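Local structure of cephalosporin acylase (Bacillus halodurans, 2NLZ) at residues 298-303 with 447-452; 306-311 with 471-476; 264-269 with 275-280; 423-428 with 433-438. The protein is of unknown function but probably cleaves amide bonds, as an acylase of the gamma-glutamyltranspeptidase family of N-terminal nucleophile hydrolases. The protein carries 1 engineered substitution. One frame throughout, in Å; residues are numbered along the deposited sequence.

Interaction 1: 298-303 with 447-452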
# COMPACT_ATOMS: atom_id res chain seq x y z
N HIS D 298 -10.42 -19.05 5.17
CA HIS D 298 -10.72 -20.42 4.75
C HIS D 298 -12.01 -20.93 5.37
O HIS D 298 -12.93 -21.34 4.65
CB HIS D 298 -9.58 -21.37 5.07
CG HIS D 298 -9.80 -22.78 4.61
ND1 HIS D 298 -9.87 -23.12 3.27
CD2 HIS D 298 -9.96 -23.93 5.30
CE1 HIS D 298 -10.06 -24.42 3.16
NE2 HIS D 298 -10.12 -24.94 4.38
N LYS D 299 -12.08 -20.89 6.70
CA LYS D 299 -13.28 -21.33 7.41
C LYS D 299 -14.52 -20.52 7.01
O LYS D 299 -15.57 -21.10 6.75
CB LYS D 299 -13.05 -21.32 8.93
CG LYS D 299 -12.05 -22.36 9.40
CD LYS D 299 -11.53 -22.03 10.80
CE LYS D 299 -10.58 -23.10 11.31
NZ LYS D 299 -9.98 -22.67 12.60
N GLN D 300 -14.37 -19.19 6.91
CA GLN D 300 -15.44 -18.33 6.39
C GLN D 300 -15.96 -18.91 5.09
O GLN D 300 -17.11 -19.34 5.02
CB GLN D 300 -14.95 -16.90 6.13
CG GLN D 300 -14.80 -16.02 7.35
CD GLN D 300 -14.44 -14.58 7.00
OE1 GLN D 300 -13.50 -14.33 6.26
NE2 GLN D 300 -15.17 -13.62 7.56
N ILE D 301 -15.09 -18.94 4.07
CA ILE D 301 -15.42 -19.37 2.70
C ILE D 301 -15.99 -20.80 2.63
O ILE D 301 -16.98 -21.05 1.93
CB ILE D 301 -14.19 -19.21 1.73
CG1 ILE D 301 -13.83 -17.74 1.56
CG2 ILE D 301 -14.47 -19.79 0.36
CD1 ILE D 301 -12.40 -17.50 1.10
N GLU D 302 -15.40 -21.72 3.38
CA GLU D 302 -15.90 -23.10 3.39
C GLU D 302 -17.30 -23.24 3.98
O GLU D 302 -18.15 -23.90 3.38
CB GLU D 302 -14.92 -24.03 4.09
CG GLU D 302 -13.57 -24.15 3.39
CD GLU D 302 -13.64 -24.88 2.06
OE1 GLU D 302 -14.11 -24.29 1.05
OE2 GLU D 302 -13.18 -26.04 2.01
N ALA D 303 -17.52 -22.61 5.13
CA ALA D 303 -18.83 -22.61 5.81
C ALA D 303 -19.91 -22.00 4.92
O ALA D 303 -21.00 -22.55 4.77
CB ALA D 303 -18.75 -21.86 7.14
N GLY D 447 -21.96 -11.35 2.24
CA GLY D 447 -21.75 -10.02 2.83
C GLY D 447 -22.28 -9.90 4.25
O GLY D 447 -21.69 -9.20 5.09
N HIS D 448 -23.39 -10.57 4.52
CA HIS D 448 -23.93 -10.66 5.87
C HIS D 448 -22.97 -11.43 6.79
O HIS D 448 -22.74 -11.03 7.93
CB HIS D 448 -25.30 -11.35 5.85
CG HIS D 448 -26.43 -10.45 5.47
ND1 HIS D 448 -27.69 -10.57 6.02
CD2 HIS D 448 -26.50 -9.41 4.60
CE1 HIS D 448 -28.48 -9.64 5.51
NE2 HIS D 448 -27.79 -8.93 4.64
N MET D 449 -22.40 -12.52 6.29
CA MET D 449 -21.47 -13.29 7.10
C MET D 449 -20.23 -12.46 7.40
O MET D 449 -19.71 -12.50 8.53
CB MET D 449 -21.06 -14.61 6.44
CG MET D 449 -20.43 -15.58 7.43
SD MET D 449 -19.72 -17.14 6.82
CE MET D 449 -18.63 -16.50 5.59
N GLN D 450 -19.76 -11.71 6.41
CA GLN D 450 -18.55 -10.92 6.58
C GLN D 450 -18.74 -9.77 7.57
O GLN D 450 -17.96 -9.68 8.51
CB GLN D 450 -17.94 -10.48 5.25
CG GLN D 450 -17.29 -11.65 4.50
CD GLN D 450 -17.03 -11.35 3.03
OE1 GLN D 450 -16.08 -10.66 2.68
NE2 GLN D 450 -17.86 -11.90 2.15
N VAL D 451 -19.80 -8.96 7.42
CA VAL D 451 -20.01 -7.85 8.37
C VAL D 451 -20.27 -8.36 9.78
O VAL D 451 -19.84 -7.73 10.75
CB VAL D 451 -21.11 -6.81 7.96
CG1 VAL D 451 -20.88 -6.27 6.57
CG2 VAL D 451 -22.50 -7.39 8.08
N MET D 452 -20.95 -9.51 9.90
CA MET D 452 -21.23 -10.08 11.22
C MET D 452 -19.96 -10.53 11.93
O MET D 452 -19.77 -10.26 13.12
CB MET D 452 -22.27 -11.21 11.17
CG MET D 452 -23.74 -10.74 11.07
SD MET D 452 -24.22 -9.57 12.37
CE MET D 452 -23.88 -7.97 11.64
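Met449 and Gln300 join two helices at a buried contact, with their CA atoms 7.9 Å apart and no hydrogen bond or ring contact between the two six-residue segments. Reading along 447-452, the first residue to touch is Met449. With CG anti to the backbone N (chi1 -163°) and the next bond also extended, the chain runs out from its own helix, and a bend at the sulphur (chi3 53°) turns the terminal methyl against the backbone of the other. Met449 CE sits 3.6 Å from Gln300 C and 3.7 Å from Gln300 CB, close by the carbonyl of that residue. The touching is therefore done by the methyl end of the thioether against the carbonyl group and CB of Gln300.

Gln450 comes next and contributes less. Its CG lies 4.2 Å from Gln300 NE2, a loose contact of a methylene with an amide end. The two amides do not bond to each other; both turn to Trp471 instead, Gln450 NE2 to its carbonyl oxygen and Gln300 OE1 to its indole NE1. Gln450 NE2 also bonds to the carbonyl of Gln446, one turn earlier in its own helix.

Strand 471-473 thus lies beside both helices, with Trp471 packing on Ile301 and Met449. Helix 274-283 joins the cluster, meeting Met449 through Ala279 and Leu280 and Ala303 through Ile282.

Interaction 2: 306-311 with 471-476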
# COMPACT_ATOMS: atom_id res chain seq x y z
N LEU D 306 -20.96 -24.44 2.07
CA LEU D 306 -21.87 -25.53 2.44
C LEU D 306 -23.30 -25.04 2.65
O LEU D 306 -24.25 -25.65 2.16
CB LEU D 306 -21.36 -26.25 3.69
CG LEU D 306 -19.97 -26.88 3.55
CD1 LEU D 306 -19.29 -27.02 4.92
CD2 LEU D 306 -20.04 -28.23 2.80
N ALA D 307 -23.42 -23.92 3.34
CA ALA D 307 -24.71 -23.30 3.62
C ALA D 307 -25.43 -22.83 2.36
O ALA D 307 -26.66 -22.92 2.27
CB ALA D 307 -24.51 -22.13 4.58
N PHE D 308 -24.67 -22.34 1.39
CA PHE D 308 -25.28 -21.74 0.21
C PHE D 308 -25.91 -22.79 -0.70
O PHE D 308 -26.97 -22.55 -1.28
CB PHE D 308 -24.27 -20.88 -0.56
CG PHE D 308 -24.84 -19.59 -1.07
CD1 PHE D 308 -26.01 -19.56 -1.83
CD2 PHE D 308 -24.21 -18.38 -0.79
CE1 PHE D 308 -26.54 -18.36 -2.30
CE2 PHE D 308 -24.73 -17.16 -1.26
CZ PHE D 308 -25.90 -17.16 -2.01
N VAL D 309 -25.27 -23.95 -0.80
CA VAL D 309 -25.82 -25.02 -1.63
C VAL D 309 -27.01 -25.68 -0.93
O VAL D 309 -27.90 -26.25 -1.58
CB VAL D 309 -24.75 -26.04 -2.06
CG1 VAL D 309 -25.21 -26.76 -3.33
CG2 VAL D 309 -23.47 -25.34 -2.37
N ASP D 310 -27.05 -25.57 0.39
CA ASP D 310 -28.21 -25.96 1.16
C ASP D 310 -29.35 -25.01 0.91
O ASP D 310 -30.44 -25.45 0.56
CB ASP D 310 -27.90 -25.99 2.65
CG ASP D 310 -27.27 -27.28 3.07
OD1 ASP D 310 -27.32 -28.25 2.28
OD2 ASP D 310 -26.71 -27.33 4.18
N GLY D 311 -29.09 -23.72 1.09
CA GLY D 311 -30.10 -22.69 0.87
C GLY D 311 -30.68 -22.71 -0.54
O GLY D 311 -31.87 -22.48 -0.72
N TRP D 471 -14.52 -10.98 -0.05
CA TRP D 471 -14.49 -12.14 -0.91
C TRP D 471 -15.92 -12.54 -1.25
O TRP D 471 -16.85 -12.19 -0.51
CB TRP D 471 -13.78 -13.30 -0.21
CG TRP D 471 -14.37 -13.61 1.12
CD1 TRP D 471 -13.96 -13.13 2.33
CD2 TRP D 471 -15.51 -14.44 1.37
NE1 TRP D 471 -14.77 -13.63 3.33
CE2 TRP D 471 -15.73 -14.43 2.76
CE3 TRP D 471 -16.36 -15.20 0.56
CZ2 TRP D 471 -16.76 -15.14 3.36
CZ3 TRP D 471 -17.40 -15.90 1.16
CH2 TRP D 471 -17.59 -15.87 2.54
N GLN D 472 -16.09 -13.27 -2.35
CA GLN D 472 -17.36 -13.93 -2.64
C GLN D 472 -17.21 -15.20 -3.47
O GLN D 472 -16.52 -15.21 -4.48
CB GLN D 472 -18.39 -12.98 -3.26
CG GLN D 472 -18.17 -12.57 -4.69
CD GLN D 472 -19.40 -11.91 -5.26
OE1 GLN D 472 -20.52 -12.43 -5.13
NE2 GLN D 472 -19.22 -10.75 -5.87
N TRP D 473 -17.87 -16.26 -3.02
CA TRP D 473 -17.89 -17.54 -3.72
C TRP D 473 -18.93 -17.53 -4.85
O TRP D 473 -20.03 -17.03 -4.67
CB TRP D 473 -18.20 -18.67 -2.73
CG TRP D 473 -18.64 -19.93 -3.36
CD1 TRP D 473 -17.84 -20.90 -3.87
CD2 TRP D 473 -19.98 -20.37 -3.56
NE1 TRP D 473 -18.59 -21.93 -4.37
CE2 TRP D 473 -19.92 -21.62 -4.20
CE3 TRP D 473 -21.23 -19.82 -3.27
CZ2 TRP D 473 -21.06 -22.34 -4.55
CZ3 TRP D 473 -22.36 -20.53 -3.62
CH2 TRP D 473 -22.27 -21.78 -4.25
N THR D 474 -18.58 -18.10 -6.00
CA THR D 474 -19.51 -18.19 -7.14
C THR D 474 -19.91 -19.63 -7.52
O THR D 474 -21.07 -20.01 -7.36
CB THR D 474 -18.99 -17.47 -8.40
OG1 THR D 474 -17.74 -18.04 -8.81
CG2 THR D 474 -18.83 -15.97 -8.15
N ASN D 475 -18.95 -20.41 -8.05
CA ASN D 475 -19.26 -21.68 -8.70
C ASN D 475 -19.05 -22.91 -7.85
O ASN D 475 -19.99 -23.46 -7.30
CB ASN D 475 -18.45 -21.85 -9.99
CG ASN D 475 -19.06 -21.12 -11.16
OD1 ASN D 475 -20.24 -20.75 -11.13
ND2 ASN D 475 -18.27 -20.90 -12.21
N GLY D 476 -17.80 -23.36 -7.77
CA GLY D 476 -17.51 -24.59 -7.06
C GLY D 476 -16.39 -24.30 -6.10
O GLY D 476 -16.62 -24.09 -4.90
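A long helix packs against the end of a short edge strand here: Phe308 and Val309, from helix 294-314, rest on the indole of Trp473, the last residue of strand 471-473. The far corner of the indole's six-membered ring does the touching. Trp473 CZ3 approaches the base of the phenylalanine, 3.6 Å from Phe308 CB and 3.7 Å from Phe308 CG, while Trp473 CH2 lies 4.2 Å from a single branch of the valine, Val309 CG2. The Phe308 ring and the indole's six-membered ring are tilted at 45° with centroids 5.6 Å apart, and the packing is purely apolar.

The strand belongs to a small mixed sheet in which it pairs antiparallel with 478-481, and 474-476 form part of the turn between them. That turn also holds the tryptophan. Trp473 NE1 donates to Gly476 O at 3.0 Å; the acceptor lies near the indole plane, whereas the nitrogen stands 48° out of the carbonyl plane. Gripped at its pyrrole end, and with CG anti to the backbone N (chi1 163°), the indole extends across to the helix with its benzene end leading. The backbone N of Trp473 is hydrogen-bonded to Gln446 OE1, from helix 444-457, and Gln446 also touches Phe308. Val275 of helix 274-283 and Tyr418 also pack on Phe308.

Interaction 3: 264-269 with 275-280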
# COMPACT_ATOMS: atom_id res chain seq x y z
N VAL D 264 -28.21 -12.94 15.47
CA VAL D 264 -28.25 -12.46 14.10
C VAL D 264 -29.61 -12.77 13.48
O VAL D 264 -30.00 -13.94 13.36
CB VAL D 264 -27.13 -13.11 13.26
CG1 VAL D 264 -27.08 -12.49 11.88
CG2 VAL D 264 -25.81 -12.95 13.95
N TRP D 265 -30.34 -11.73 13.08
CA TRP D 265 -31.70 -11.91 12.57
C TRP D 265 -31.80 -11.77 11.06
O TRP D 265 -31.14 -10.92 10.45
CB TRP D 265 -32.64 -10.91 13.23
CG TRP D 265 -32.72 -11.07 14.70
CD1 TRP D 265 -31.94 -10.47 15.63
CD2 TRP D 265 -33.66 -11.89 15.42
NE1 TRP D 265 -32.33 -10.87 16.90
CE2 TRP D 265 -33.38 -11.74 16.79
CE3 TRP D 265 -34.71 -12.74 15.03
CZ2 TRP D 265 -34.10 -12.40 17.79
CZ3 TRP D 265 -35.42 -13.40 16.02
CH2 TRP D 265 -35.12 -13.23 17.39
N GLU D 266 -32.62 -12.63 10.46
CA GLU D 266 -32.97 -12.54 9.06
C GLU D 266 -34.48 -12.77 8.91
O GLU D 266 -35.13 -13.32 9.81
CB GLU D 266 -32.21 -13.61 8.26
CG GLU D 266 -30.69 -13.54 8.31
CD GLU D 266 -30.08 -12.47 7.41
OE1 GLU D 266 -30.76 -11.98 6.49
OE2 GLU D 266 -28.89 -12.14 7.64
N ILE D 267 -35.04 -12.32 7.79
CA ILE D 267 -36.37 -12.74 7.35
C ILE D 267 -36.32 -14.24 7.05
O ILE D 267 -35.36 -14.72 6.43
CB ILE D 267 -36.78 -11.97 6.07
CG1 ILE D 267 -36.90 -10.47 6.35
CG2 ILE D 267 -38.07 -12.56 5.45
CD1 ILE D 267 -37.85 -10.08 7.48
N PRO D 268 -37.34 -15.00 7.50
CA PRO D 268 -37.49 -16.43 7.19
C PRO D 268 -37.74 -16.71 5.71
O PRO D 268 -38.09 -15.79 4.98
CB PRO D 268 -38.74 -16.83 8.00
CG PRO D 268 -39.48 -15.58 8.15
CD PRO D 268 -38.44 -14.53 8.36
N PRO D 269 -37.52 -17.97 5.27
CA PRO D 269 -37.74 -18.47 3.92
C PRO D 269 -38.88 -17.88 3.10
O PRO D 269 -39.85 -17.33 3.64
CB PRO D 269 -37.94 -19.95 4.16
CG PRO D 269 -36.93 -20.24 5.19
CD PRO D 269 -36.97 -19.04 6.12
N VAL D 275 -29.27 -18.65 4.67
CA VAL D 275 -27.91 -19.03 4.27
C VAL D 275 -26.87 -18.40 5.19
O VAL D 275 -26.00 -19.10 5.70
CB VAL D 275 -27.61 -18.66 2.81
CG1 VAL D 275 -26.17 -18.96 2.46
CG2 VAL D 275 -28.55 -19.42 1.88
N ALA D 276 -26.99 -17.10 5.40
CA ALA D 276 -26.11 -16.39 6.34
C ALA D 276 -26.13 -17.07 7.70
O ALA D 276 -25.08 -17.39 8.24
CB ALA D 276 -26.54 -14.94 6.47
N LEU D 277 -27.34 -17.28 8.21
CA LEU D 277 -27.58 -17.93 9.50
C LEU D 277 -26.94 -19.32 9.65
O LEU D 277 -26.22 -19.59 10.62
CB LEU D 277 -29.08 -18.00 9.75
CG LEU D 277 -29.71 -16.96 10.68
CD1 LEU D 277 -28.97 -15.67 10.67
CD2 LEU D 277 -31.15 -16.72 10.33
N GLU D 278 -27.18 -20.19 8.68
CA GLU D 278 -26.59 -21.52 8.67
C GLU D 278 -25.06 -21.46 8.58
O GLU D 278 -24.36 -22.16 9.32
CB GLU D 278 -27.17 -22.35 7.52
CG GLU D 278 -26.67 -23.79 7.48
CD GLU D 278 -27.13 -24.53 6.25
OE1 GLU D 278 -28.17 -24.16 5.66
OE2 GLU D 278 -26.45 -25.49 5.86
N ALA D 279 -24.55 -20.62 7.68
CA ALA D 279 -23.11 -20.42 7.57
C ALA D 279 -22.52 -19.97 8.90
O ALA D 279 -21.56 -20.59 9.38
CB ALA D 279 -22.78 -19.42 6.46
N LEU D 280 -23.09 -18.94 9.52
CA LEU D 280 -22.62 -18.51 10.84
C LEU D 280 -22.64 -19.65 11.85
O LEU D 280 -21.76 -19.74 12.70
CB LEU D 280 -23.43 -17.32 11.39
CG LEU D 280 -22.91 -15.88 11.21
CD1 LEU D 280 -21.40 -15.85 10.99
CD2 LEU D 280 -23.63 -15.17 10.08
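Leu277 reaches out from its helix and lies across both Val264 and Glu266, two residues that point to the same side of their strand. The leucine passes each of them in the opposite direction, so the contacts run along flanks. On one branch, Leu277 CD1 lies 3.9 Å from Val264 CG1 and close to the valine's carbonyl oxygen, and it also touches Glu266 CG at 3.6 Å. The other branch lies mainly against the glutamate, Leu277 CD2 being 3.8 Å from Glu266 CG.

The strand and helix follow one another through a short loop containing Pro268 and Pro269, and their segments run almost antiparallel, with axes at 152° and 8.9 Å apart at closest approach. A chain that leaves the sheet and doubles back over it as a helix is consistent with the layered alpha-beta architecture of the Ntn hydrolases. Trp265, between the two touching residues, points away from the helix, and its backbone pairs with Phe425 of the next strand.

Glu266 plays a double part. Its aliphatic stem meets the leucine, while a bend at chi2 (-78°) carries the carboxylate off toward the start of the helix segment, where Glu266 OE2 lies 3.8 Å from Ala276 CB. The same oxygen is hydrogen-bonded to His448 ND1 of helix 444-457, which gives this buried acid group a polar partner. His448 packs on Ala276 as well.

Interaction 4: 423-428 with 433-438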
# COMPACT_ATOMS: atom_id res chain seq x y z
N PRO D 423 -32.72 -8.23 4.40
CA PRO D 423 -32.38 -7.22 5.39
C PRO D 423 -32.01 -7.91 6.69
O PRO D 423 -32.66 -8.88 7.11
CB PRO D 423 -33.69 -6.46 5.57
CG PRO D 423 -34.78 -7.47 5.26
CD PRO D 423 -34.15 -8.57 4.41
N GLY D 424 -30.95 -7.43 7.33
CA GLY D 424 -30.47 -8.07 8.54
C GLY D 424 -30.67 -7.21 9.76
O GLY D 424 -30.74 -5.99 9.66
N PHE D 425 -30.76 -7.86 10.92
CA PHE D 425 -30.76 -7.14 12.19
C PHE D 425 -29.91 -7.83 13.24
O PHE D 425 -29.91 -9.06 13.33
CB PHE D 425 -32.18 -6.96 12.71
CG PHE D 425 -32.37 -5.72 13.55
CD1 PHE D 425 -32.86 -4.55 12.97
CD2 PHE D 425 -32.06 -5.72 14.91
CE1 PHE D 425 -33.04 -3.41 13.73
CE2 PHE D 425 -32.24 -4.58 15.68
CZ PHE D 425 -32.73 -3.42 15.09
N LEU D 426 -29.21 -7.03 14.03
CA LEU D 426 -28.38 -7.55 15.10
C LEU D 426 -28.89 -7.12 16.49
O LEU D 426 -29.31 -5.98 16.69
CB LEU D 426 -26.91 -7.15 14.91
CG LEU D 426 -25.85 -7.84 15.78
CD1 LEU D 426 -25.93 -9.36 15.71
CD2 LEU D 426 -24.44 -7.36 15.41
N THR D 427 -28.79 -8.06 17.43
CA THR D 427 -29.41 -7.97 18.75
C THR D 427 -28.50 -8.63 19.79
O THR D 427 -27.80 -9.58 19.49
CB THR D 427 -30.81 -8.63 18.68
OG1 THR D 427 -31.78 -7.64 18.34
CG2 THR D 427 -31.21 -9.33 19.96
N LYS D 428 -28.48 -8.09 21.01
CA LYS D 428 -27.73 -8.72 22.11
C LYS D 428 -28.53 -8.67 23.42
O LYS D 428 -28.77 -7.59 23.95
CB LYS D 428 -26.37 -8.06 22.29
CG LYS D 428 -25.48 -8.69 23.35
CD LYS D 428 -24.21 -7.86 23.55
CE LYS D 428 -23.37 -8.36 24.73
NZ LYS D 428 -22.78 -9.69 24.48
N ILE D 433 -29.25 -3.83 18.75
CA ILE D 433 -28.03 -3.11 18.40
C ILE D 433 -28.12 -2.48 17.00
O ILE D 433 -27.56 -1.41 16.78
CB ILE D 433 -26.70 -3.85 18.75
CG1 ILE D 433 -26.25 -4.75 17.62
CG2 ILE D 433 -26.80 -4.63 20.09
CD1 ILE D 433 -24.81 -5.10 17.77
N GLY D 434 -28.85 -3.09 16.08
CA GLY D 434 -29.16 -2.38 14.84
C GLY D 434 -29.39 -3.09 13.52
O GLY D 434 -29.28 -4.32 13.40
N PRO D 435 -29.74 -2.29 12.49
CA PRO D 435 -29.94 -2.80 11.14
C PRO D 435 -28.64 -2.83 10.33
O PRO D 435 -27.77 -1.96 10.50
CB PRO D 435 -30.93 -1.81 10.55
CG PRO D 435 -30.62 -0.52 11.25
CD PRO D 435 -30.00 -0.85 12.58
N PHE D 436 -28.52 -3.85 9.48
CA PHE D 436 -27.39 -3.96 8.57
C PHE D 436 -27.88 -4.67 7.31
O PHE D 436 -28.91 -5.35 7.33
CB PHE D 436 -26.23 -4.72 9.21
CG PHE D 436 -26.50 -6.19 9.40
CD1 PHE D 436 -27.08 -6.65 10.56
CD2 PHE D 436 -26.15 -7.12 8.42
CE1 PHE D 436 -27.33 -7.98 10.74
CE2 PHE D 436 -26.39 -8.46 8.60
CZ PHE D 436 -26.98 -8.89 9.76
N GLY D 437 -27.14 -4.50 6.22
CA GLY D 437 -27.40 -5.24 4.99
C GLY D 437 -26.26 -5.03 4.02
O GLY D 437 -25.62 -3.98 4.03
N VAL D 438 -25.98 -6.05 3.21
CA VAL D 438 -25.07 -5.88 2.08
C VAL D 438 -25.70 -6.36 0.77
O VAL D 438 -25.63 -7.54 0.43
CB VAL D 438 -23.71 -6.55 2.29
CG1 VAL D 438 -22.76 -6.17 1.14
CG2 VAL D 438 -23.11 -6.13 3.60
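Gly424 to Leu426 and Gly434 to Phe436 pair as the two arms of an antiparallel beta hairpin, with a classic bulge where Ile433 and Gly434 both face Leu426. Gly424 with Phe436 and Leu426 with Gly434 are hydrogen-bonded pairs, the latter through a nearly straight bond from Leu426 N to Gly434 O (2.8 Å), and they flank the non-hydrogen-bonded pair Phe425 and Pro435. The close-packed part lies on the two glycines and at the bulge. Gly434, whose phi of 151° suits glycine, presents its backbone to the Phe425 ring: its CA is 4.1 Å from the ring centroid in a CH-pi contact over the face, and its carbonyl oxygen stands above the centre of that same face. Gly424 puts its CA over the face of Phe436, 3.9 Å from the centroid, with Leu426 N at that ring's edge. Phe436 CG sits between its backbone N and carbonyl carbon (chi1 70°), which folds the ring back across the neighbouring strand. Ile433 lies beside Leu426, both side chains pointing the same way, with Ile433 CG1 3.6 Å from Leu426 CG; Ile433 also packs on Phe5 of a second subunit. Helix 444-457 packs on the face that carries Leu426 and Phe436, where His448 meets Phe436 edge-to-face. Phe425 and Pro435 point to the other, toward strands 71-78 and 370-376.

Only Lys428 is loose: partly exposed, it leads away to a cation-pi contact with Tyr262.

At the bulge, Leu426 O accepts two bonds from one face of its carbonyl plane, from Ile433 N at 3.0 Å and from Gly434 N, also at 3.0 Å.

All four contacts are largely buried, but their chemistry shifts with their place. Interaction 4 lies within the sheet and is tied by backbone hydrogen bonds; interactions 1, 2 and 3 join helices to one another or to strands by apolar side chains packing on side chains or backbone, with no hydrogen bond between their segments. Interactions 1 and 2 share helix 294-314 and meet at Trp471. Interaction 3 connects this helical region to the sheet: Ala279 packs on Met449 and Ala307, while Trp265 N bonds to Phe425 O of interaction 4. Interactions 2 and 4 remain about 9 Å apart at their nearest atoms. Only interaction 4 comes within reach of another subunit.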